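Local atomic coordinates of 2,3-dihydroxybenzoate-AMP ligase (Bacillus subtilis, PDB entry 1MDB), a protein that belongs to the ANL clan of AMP-binding enzymes, has a C-terminal AMP-binding-enzyme domain, and holds adenosine monophosphate and 2,3-dihydroxy-benzoic acid in this crystal. Residues A[276-279]-A[280-284]; A[133-136]-A[137-141]; A[213-217]-A[218-222]. All coordinates share one frame; numbering follows the deposited sequence.

How the contacts relate
Along the chain the order is contact 2, contact 3, contact 1. None nests in or crosses another. None closes a long loop, because the two segments of each follow one another directly. Contact 2 (133-141) is where strand 135-136, part of the six-stranded mixed sheet, leads into helix 137-147. Contact 3 (213-222) ends helix 204-218 and leads on to strand 225-228 of the nine-stranded sheet. Contact 1 (276-284) starts helix 280-292 from strand 275-278, in that same sheet. Contacts 1 and 3 have centres about 20 Å apart, and each has a side chain about 7 Å from the 2,3-dihydroxy-benzoic acid. Contact 2 lies on the opposite side of the chain's centre from contact 3.

Contact 1 of 3, residues A[276-279]-A[280-284]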
loop_
_atom_site.group_PDB
_atom_site.type_symbol
_atom_site.label_atom_id
_atom_site.label_comp_id
_atom_site.label_asym_id
_atom_site.label_seq_id
_atom_site.Cartn_x
_atom_site.Cartn_y
_atom_site.Cartn_z
ATOM N N THR A 276 -0.019 -3.545 13.835
ATOM C CA THR A 276 -0.955 -3.478 12.721
ATOM C C THR A 276 -0.699 -2.201 11.913
ATOM O O THR A 276 0.013 -1.291 12.366
ATOM C CB THR A 276 -2.422 -3.543 13.201
ATOM O OG1 THR A 276 -3.285 -3.706 12.070
ATOM C CG2 THR A 276 -2.813 -2.289 13.949
ATOM N N ALA A 277 -1.260 -2.130 10.711
ATOM C CA ALA A 277 -1.032 -0.970 9.859
ATOM C C ALA A 277 -2.321 -0.381 9.316
ATOM O O ALA A 277 -3.185 -1.105 8.811
ATOM C CB ALA A 277 -0.105 -1.348 8.710
ATOM N N LEU A 278 -2.434 0.939 9.425
ATOM C CA LEU A 278 -3.608 1.661 8.956
ATOM C C LEU A 278 -3.180 2.790 8.018
ATOM O O LEU A 278 -1.986 3.085 7.870
ATOM C CB LEU A 278 -4.365 2.290 10.137
ATOM C CG LEU A 278 -4.425 1.551 11.487
ATOM C CD1 LEU A 278 -5.122 2.441 12.517
ATOM C CD2 LEU A 278 -5.155 0.206 11.342
ATOM N N VAL A 279 -4.174 3.397 7.376
ATOM C CA VAL A 279 -3.966 4.552 6.515
ATOM C C VAL A 279 -4.680 5.635 7.331
ATOM O O VAL A 279 -5.513 5.310 8.182
ATOM C CB VAL A 279 -4.631 4.380 5.111
ATOM C CG1 VAL A 279 -3.872 3.335 4.295
ATOM C CG2 VAL A 279 -6.087 3.970 5.257
ATOM N N PRO A 280 -4.364 6.927 7.099
ATOM C CA PRO A 280 -4.983 8.033 7.838
ATOM C C PRO A 280 -6.498 8.021 8.086
ATOM O O PRO A 280 -6.936 8.144 9.230
ATOM C CB PRO A 280 -4.514 9.272 7.062
ATOM C CG PRO A 280 -3.156 8.865 6.605
ATOM C CD PRO A 280 -3.393 7.439 6.115
ATOM N N PRO A 281 -7.323 7.892 7.032
ATOM C CA PRO A 281 -8.774 7.883 7.263
ATOM C C PRO A 281 -9.200 6.830 8.290
ATOM O O PRO A 281 -10.043 7.085 9.144
ATOM C CB PRO A 281 -9.343 7.568 5.881
ATOM C CG PRO A 281 -8.318 8.076 4.953
ATOM C CD PRO A 281 -7.021 7.699 5.602
ATOM N N LEU A 282 -8.612 5.641 8.186
ATOM C CA LEU A 282 -8.942 4.531 9.077
ATOM C C LEU A 282 -8.426 4.822 10.488
ATOM O O LEU A 282 -9.104 4.534 11.470
ATOM C CB LEU A 282 -8.336 3.228 8.529
ATOM C CG LEU A 282 -8.773 1.896 9.151
ATOM C CD1 LEU A 282 -10.281 1.724 9.018
ATOM C CD2 LEU A 282 -8.044 0.756 8.449
ATOM N N ALA A 283 -7.231 5.406 10.577
ATOM C CA ALA A 283 -6.645 5.764 11.872
ATOM C C ALA A 283 -7.634 6.620 12.665
ATOM O O ALA A 283 -7.787 6.450 13.872
ATOM C CB ALA A 283 -5.354 6.521 11.669
ATOM N N MET A 284 -8.311 7.535 11.987
ATOM C CA MET A 284 -9.293 8.381 12.656
ATOM C C MET A 284 -10.450 7.522 13.194
ATOM O O MET A 284 -10.896 7.697 14.330
ATOM C CB MET A 284 -9.843 9.427 11.685
ATOM C CG MET A 284 -8.764 10.240 10.980
ATOM S SD MET A 284 -7.609 11.028 12.134
ATOM C CE MET A 284 -6.567 11.993 10.997
#
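Leu-278 reaches the first turn of the helix with both of its branches. CD1 lies 3.7 Å from CA of Ala-283, and CD2 meets CD2 of Leu-282 at 4.1 Å. The two leucines cross at about a right angle. In Leu-278, CG lies beside the backbone N with chi1 at -35°, rotated away from an ideal staggered position. Leu-282 has the other choice: its CG is opposite the backbone N (chi1 -169°), and with chi2 at 59° this brings CD2 to Leu-278. Val-279 is the N-cap residue. Its CG2 fits between the backbone N and the carbonyl carbon and touches CD of Pro-281 at 3.9 Å and CB of Leu-282 at 4.0 Å. The Val-279 carbonyl O accepts from Ala-283 N at 2.9 Å, the first helical bond across this strand-to-helix turn of a beta-alpha-beta unit. Outside the segments, Tyr-236, which lines the 2,3-dihydroxy-benzoic acid pocket, hydrogen-bonds through its OH to Leu-278 O. The helix begins with two prolines. They have no N-H to offer, which suits the first turn, where N-H groups have no acceptor within the helix.

Contact 2 of 3, residues A[133-136]-A[137-141]; sequences SGFD and YRSLA
Phe-135 points the edge of its ring at the face of Tyr-137. This is a T-shaped stack with centroids 4.7 Å apart and planes at 89°. The CD2 atom of Phe-135 sits over the centre of the Tyr-137 ring, 3.5 Å from its CE1. Further round the Phe-135 edge, CE2 meets CB of Leu-140 at 3.8 Å. With CG opposite the backbone N (chi1 -175°), the Phe-135 ring can lie against both residues. Asp-136, the N-cap, accepts at its carbonyl O from Ser-139 OG at 2.7 Å and more weakly from Ser-139 N. Its OD1, less surely placed, caps Arg-138 N and Ser-139 N. OD2 forms a salt bridge with Arg-138 NH1 at 2.7 Å, met from above the carboxylate plane. Arg-138 bends at an unusual chi2, and its course is less sure. In the second shell, Glu-161 makes another salt bridge to Arg-138 NH1, Arg-110 forms a cation-pi contact with Phe-135, and Tyr-137 OH bonds to Pro-107 O. Strand 135-136 pairs antiparallel with strand 125-132 of the six-stranded mixed sheet and leads into helix 137-147, whose Arg-138 and Leu-140, with Tyr-137, also touch strand 125-132.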
loop_
_atom_site.group_PDB
_atom_site.type_symbol
_atom_site.label_atom_id
_atom_site.label_comp_id
_atom_site.label_asym_id
_atom_site.label_seq_id
_atom_site.Cartn_x
_atom_site.Cartn_y
_atom_site.Cartn_z
ATOM N N SER A 133 -17.214 -9.764 1.145
ATOM C CA SER A 133 -17.803 -8.502 1.545
ATOM C C SER A 133 -19.040 -8.184 0.733
ATOM O O SER A 133 -19.204 -7.062 0.252
ATOM C CB SER A 133 -16.765 -7.390 1.373
ATOM O OG SER A 133 -17.192 -6.187 1.981
ATOM N N GLY A 134 -19.907 -9.177 0.564
ATOM C CA GLY A 134 -21.133 -8.960 -0.183
ATOM C C GLY A 134 -21.036 -8.901 -1.698
ATOM O O GLY A 134 -22.043 -8.660 -2.368
ATOM N N PHE A 135 -19.846 -9.117 -2.252
ATOM C CA PHE A 135 -19.688 -9.091 -3.705
ATOM C C PHE A 135 -19.339 -10.472 -4.257
ATOM O O PHE A 135 -18.432 -11.142 -3.763
ATOM C CB PHE A 135 -18.603 -8.095 -4.114
ATOM C CG PHE A 135 -18.468 -7.928 -5.602
ATOM C CD1 PHE A 135 -19.434 -7.240 -6.330
ATOM C CD2 PHE A 135 -17.385 -8.483 -6.283
ATOM C CE1 PHE A 135 -19.323 -7.109 -7.717
ATOM C CE2 PHE A 135 -17.264 -8.360 -7.661
ATOM C CZ PHE A 135 -18.231 -7.674 -8.381
ATOM N N ASP A 136 -20.074 -10.895 -5.280
ATOM C CA ASP A 136 -19.854 -12.192 -5.914
ATOM C C ASP A 136 -18.853 -11.977 -7.055
ATOM O O ASP A 136 -19.188 -11.388 -8.086
ATOM C CB ASP A 136 -21.174 -12.736 -6.467
ATOM C CG ASP A 136 -21.025 -14.121 -7.068
ATOM O OD1 ASP A 136 -20.070 -14.322 -7.854
ATOM O OD2 ASP A 136 -21.862 -14.999 -6.763
ATOM N N TYR A 137 -17.625 -12.452 -6.870
ATOM C CA TYR A 137 -16.597 -12.256 -7.883
ATOM C C TYR A 137 -16.713 -13.116 -9.133
ATOM O O TYR A 137 -16.034 -12.849 -10.128
ATOM C CB TYR A 137 -15.202 -12.392 -7.255
ATOM C CG TYR A 137 -14.860 -11.262 -6.288
ATOM C CD1 TYR A 137 -15.434 -11.206 -5.011
ATOM C CD2 TYR A 137 -13.997 -10.233 -6.665
ATOM C CE1 TYR A 137 -15.158 -10.147 -4.136
ATOM C CE2 TYR A 137 -13.716 -9.172 -5.806
ATOM C CZ TYR A 137 -14.302 -9.135 -4.543
ATOM O OH TYR A 137 -14.048 -8.080 -3.698
ATOM N N ARG A 138 -17.563 -14.141 -9.106
ATOM C CA ARG A 138 -17.732 -14.960 -10.304
ATOM C C ARG A 138 -18.491 -14.150 -11.344
ATOM O O ARG A 138 -18.304 -14.339 -12.543
ATOM C CB ARG A 138 -18.520 -16.234 -10.024
ATOM C CG ARG A 138 -18.105 -16.991 -8.802
ATOM C CD ARG A 138 -19.272 -16.940 -7.858
ATOM N NE ARG A 138 -19.153 -17.882 -6.766
ATOM C CZ ARG A 138 -20.143 -18.155 -5.932
ATOM N NH1 ARG A 138 -21.317 -17.546 -6.073
ATOM N NH2 ARG A 138 -19.965 -19.058 -4.981
ATOM N N SER A 139 -19.363 -13.256 -10.886
ATOM C CA SER A 139 -20.121 -12.433 -11.814
ATOM C C SER A 139 -19.130 -11.464 -12.447
ATOM O O SER A 139 -19.259 -11.106 -13.616
ATOM C CB SER A 139 -21.251 -11.674 -11.088
ATOM O OG SER A 139 -20.729 -10.750 -10.149
ATOM N N LEU A 140 -18.131 -11.044 -11.676
ATOM C CA LEU A 140 -17.103 -10.158 -12.212
ATOM C C LEU A 140 -16.316 -10.991 -13.239
ATOM O O LEU A 140 -16.008 -10.520 -14.332
ATOM C CB LEU A 140 -16.170 -9.672 -11.091
ATOM C CG LEU A 140 -14.901 -8.918 -11.523
ATOM C CD1 LEU A 140 -15.279 -7.761 -12.436
ATOM C CD2 LEU A 140 -14.127 -8.415 -10.287
ATOM N N ALA A 141 -16.008 -12.237 -12.889
ATOM C CA ALA A 141 -15.279 -13.118 -13.809
ATOM C C ALA A 141 -16.054 -13.239 -15.122
ATOM O O ALA A 141 -15.476 -13.168 -16.209
ATOM C CB ALA A 141 -15.092 -14.508 -13.183
#

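Contact 3 of 3, residues A[213-217]-A[218-222]; sequences RSVEV and CWLDH
Val-215 and Leu-220 meet on the buried side of this helix end. Val-215 CG1 meets Leu-220 CB at 4.2 Å, and the two side chains cross at about a right angle. CG1 lies opposite the Val-215 backbone N (chi1 163°), on the carbonyl side, which turns it toward the departing chain. The backbone closes as a Schellman motif. Leu-220 N bonds to Val-215 O at 3.1 Å, and Trp-219 N to Glu-216 O at 3.3 Å. Trp-219 has positive phi (57°) and so breaks the helix. One residue earlier, Cys-218 N still makes a helical bond to Ser-214 O at 2.8 Å. Tyr-339 touches Val-217 and Cys-218, and its OH bonds to Ser-214 OG, which also bonds to Ser-210 O. Tyr-248 and Val-246 of helix 242-248 touch Val-215 and Leu-220 respectively.

The other side is open to solvent, and there Trp-219 and Glu-216 are exposed. The indole meets the helix through its edge, where CD1 is 3.2 Å from Glu-216 O. Glu-216 faces back along the helix: its OE2 is gripped side-on by Arg-213 through NE and NH2, the latter at 2.6 Å. The carbonyls of Ser-214, Val-215 and Glu-216 are thus met by N-H groups of the turn itself. An apolar pair lies on the inner side, where helix 242-248 also touches it, and a salt bridge, probably partly screened by solvent, lies along the outer one.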
loop_
_atom_site.group_PDB
_atom_site.type_symbol
_atom_site.label_atom_id
_atom_site.label_comp_id
_atom_site.label_asym_id
_atom_site.label_seq_id
_atom_site.Cartn_x
_atom_site.Cartn_y
_atom_site.Cartn_z
ATOM N N ARG A 213 15.013 -5.282 5.271
ATOM C CA ARG A 213 15.226 -3.983 5.898
ATOM C C ARG A 213 14.015 -3.586 6.740
ATOM O O ARG A 213 14.169 -3.066 7.844
ATOM C CB ARG A 213 15.512 -2.918 4.841
ATOM C CG ARG A 213 16.980 -2.785 4.461
ATOM C CD ARG A 213 17.729 -1.835 5.406
ATOM N NE ARG A 213 18.060 -2.433 6.697
ATOM C CZ ARG A 213 18.247 -1.736 7.815
ATOM N NH1 ARG A 213 18.130 -0.415 7.800
ATOM N NH2 ARG A 213 18.556 -2.356 8.948
ATOM N N SER A 214 12.813 -3.844 6.229
ATOM C CA SER A 214 11.597 -3.513 6.968
ATOM C C SER A 214 11.553 -4.318 8.263
ATOM O O SER A 214 11.117 -3.821 9.290
ATOM C CB SER A 214 10.355 -3.821 6.126
ATOM O OG SER A 214 10.357 -3.070 4.922
ATOM N N VAL A 215 11.990 -5.572 8.202
ATOM C CA VAL A 215 12.017 -6.428 9.379
ATOM C C VAL A 215 12.950 -5.826 10.441
ATOM O O VAL A 215 12.580 -5.671 11.613
ATOM C CB VAL A 215 12.504 -7.854 9.017
ATOM C CG1 VAL A 215 12.933 -8.592 10.279
ATOM C CG2 VAL A 215 11.382 -8.630 8.323
ATOM N N GLU A 216 14.158 -5.487 10.022
ATOM C CA GLU A 216 15.134 -4.902 10.929
ATOM C C GLU A 216 14.658 -3.554 11.469
ATOM O O GLU A 216 14.655 -3.336 12.680
ATOM C CB GLU A 216 16.474 -4.758 10.211
ATOM C CG GLU A 216 17.099 -6.100 9.858
ATOM C CD GLU A 216 18.261 -5.975 8.901
ATOM O OE1 GLU A 216 18.927 -6.996 8.639
ATOM O OE2 GLU A 216 18.509 -4.858 8.402
ATOM N N VAL A 217 14.232 -2.658 10.583
ATOM C CA VAL A 217 13.750 -1.346 11.020
ATOM C C VAL A 217 12.498 -1.428 11.901
ATOM O O VAL A 217 12.290 -0.577 12.756
ATOM C CB VAL A 217 13.420 -0.425 9.818
ATOM C CG1 VAL A 217 12.867 0.904 10.316
ATOM C CG2 VAL A 217 14.658 -0.185 8.991
ATOM N N CYS A 218 11.671 -2.450 11.703
ATOM C CA CYS A 218 10.443 -2.578 12.483
ATOM C C CYS A 218 10.518 -3.568 13.659
ATOM O O CYS A 218 9.525 -3.814 14.341
ATOM C CB CYS A 218 9.279 -2.944 11.547
ATOM S SG CYS A 218 8.921 -1.663 10.286
ATOM N N TRP A 219 11.701 -4.131 13.886
ATOM C CA TRP A 219 11.931 -5.064 14.985
ATOM C C TRP A 219 11.028 -6.304 14.990
ATOM O O TRP A 219 10.576 -6.731 16.052
ATOM C CB TRP A 219 11.791 -4.332 16.334
ATOM C CG TRP A 219 12.724 -3.160 16.509
ATOM C CD1 TRP A 219 13.726 -2.776 15.667
ATOM C CD2 TRP A 219 12.717 -2.205 17.582
ATOM N NE1 TRP A 219 14.341 -1.639 16.142
ATOM C CE2 TRP A 219 13.740 -1.269 17.318
ATOM C CE3 TRP A 219 11.943 -2.052 18.743
ATOM C CZ2 TRP A 219 14.007 -0.189 18.169
ATOM C CZ3 TRP A 219 12.210 -0.978 19.591
ATOM C CH2 TRP A 219 13.236 -0.061 19.296
ATOM N N LEU A 220 10.768 -6.888 13.826
ATOM C CA LEU A 220 9.919 -8.076 13.782
ATOM C C LEU A 220 10.699 -9.335 14.161
ATOM O O LEU A 220 11.875 -9.477 13.817
ATOM C CB LEU A 220 9.325 -8.284 12.383
ATOM C CG LEU A 220 8.402 -7.231 11.769
ATOM C CD1 LEU A 220 7.727 -7.837 10.534
ATOM C CD2 LEU A 220 7.357 -6.782 12.785
ATOM N N ASP A 221 10.042 -10.247 14.871
ATOM C CA ASP A 221 10.678 -11.502 15.245
ATOM C C ASP A 221 9.646 -12.584 15.497
ATOM O O ASP A 221 8.464 -12.410 15.205
ATOM C CB ASP A 221 11.562 -11.333 16.484
ATOM C CG ASP A 221 10.799 -10.834 17.688
ATOM O OD1 ASP A 221 9.592 -11.129 17.809
ATOM O OD2 ASP A 221 11.424 -10.156 18.534
ATOM N N HIS A 222 10.096 -13.704 16.050
ATOM C CA HIS A 222 9.196 -14.815 16.328
ATOM C C HIS A 222 7.994 -14.399 17.169
ATOM O O HIS A 222 6.939 -15.025 17.099
ATOM C CB HIS A 222 9.949 -15.951 17.036
ATOM C CG HIS A 222 10.444 -15.598 18.402
ATOM N ND1 HIS A 222 11.416 -14.645 18.618
ATOM C CD2 HIS A 222 10.115 -16.083 19.623
ATOM C CE1 HIS A 222 11.667 -14.559 19.912
ATOM N NE2 HIS A 222 10.891 -15.421 20.544
#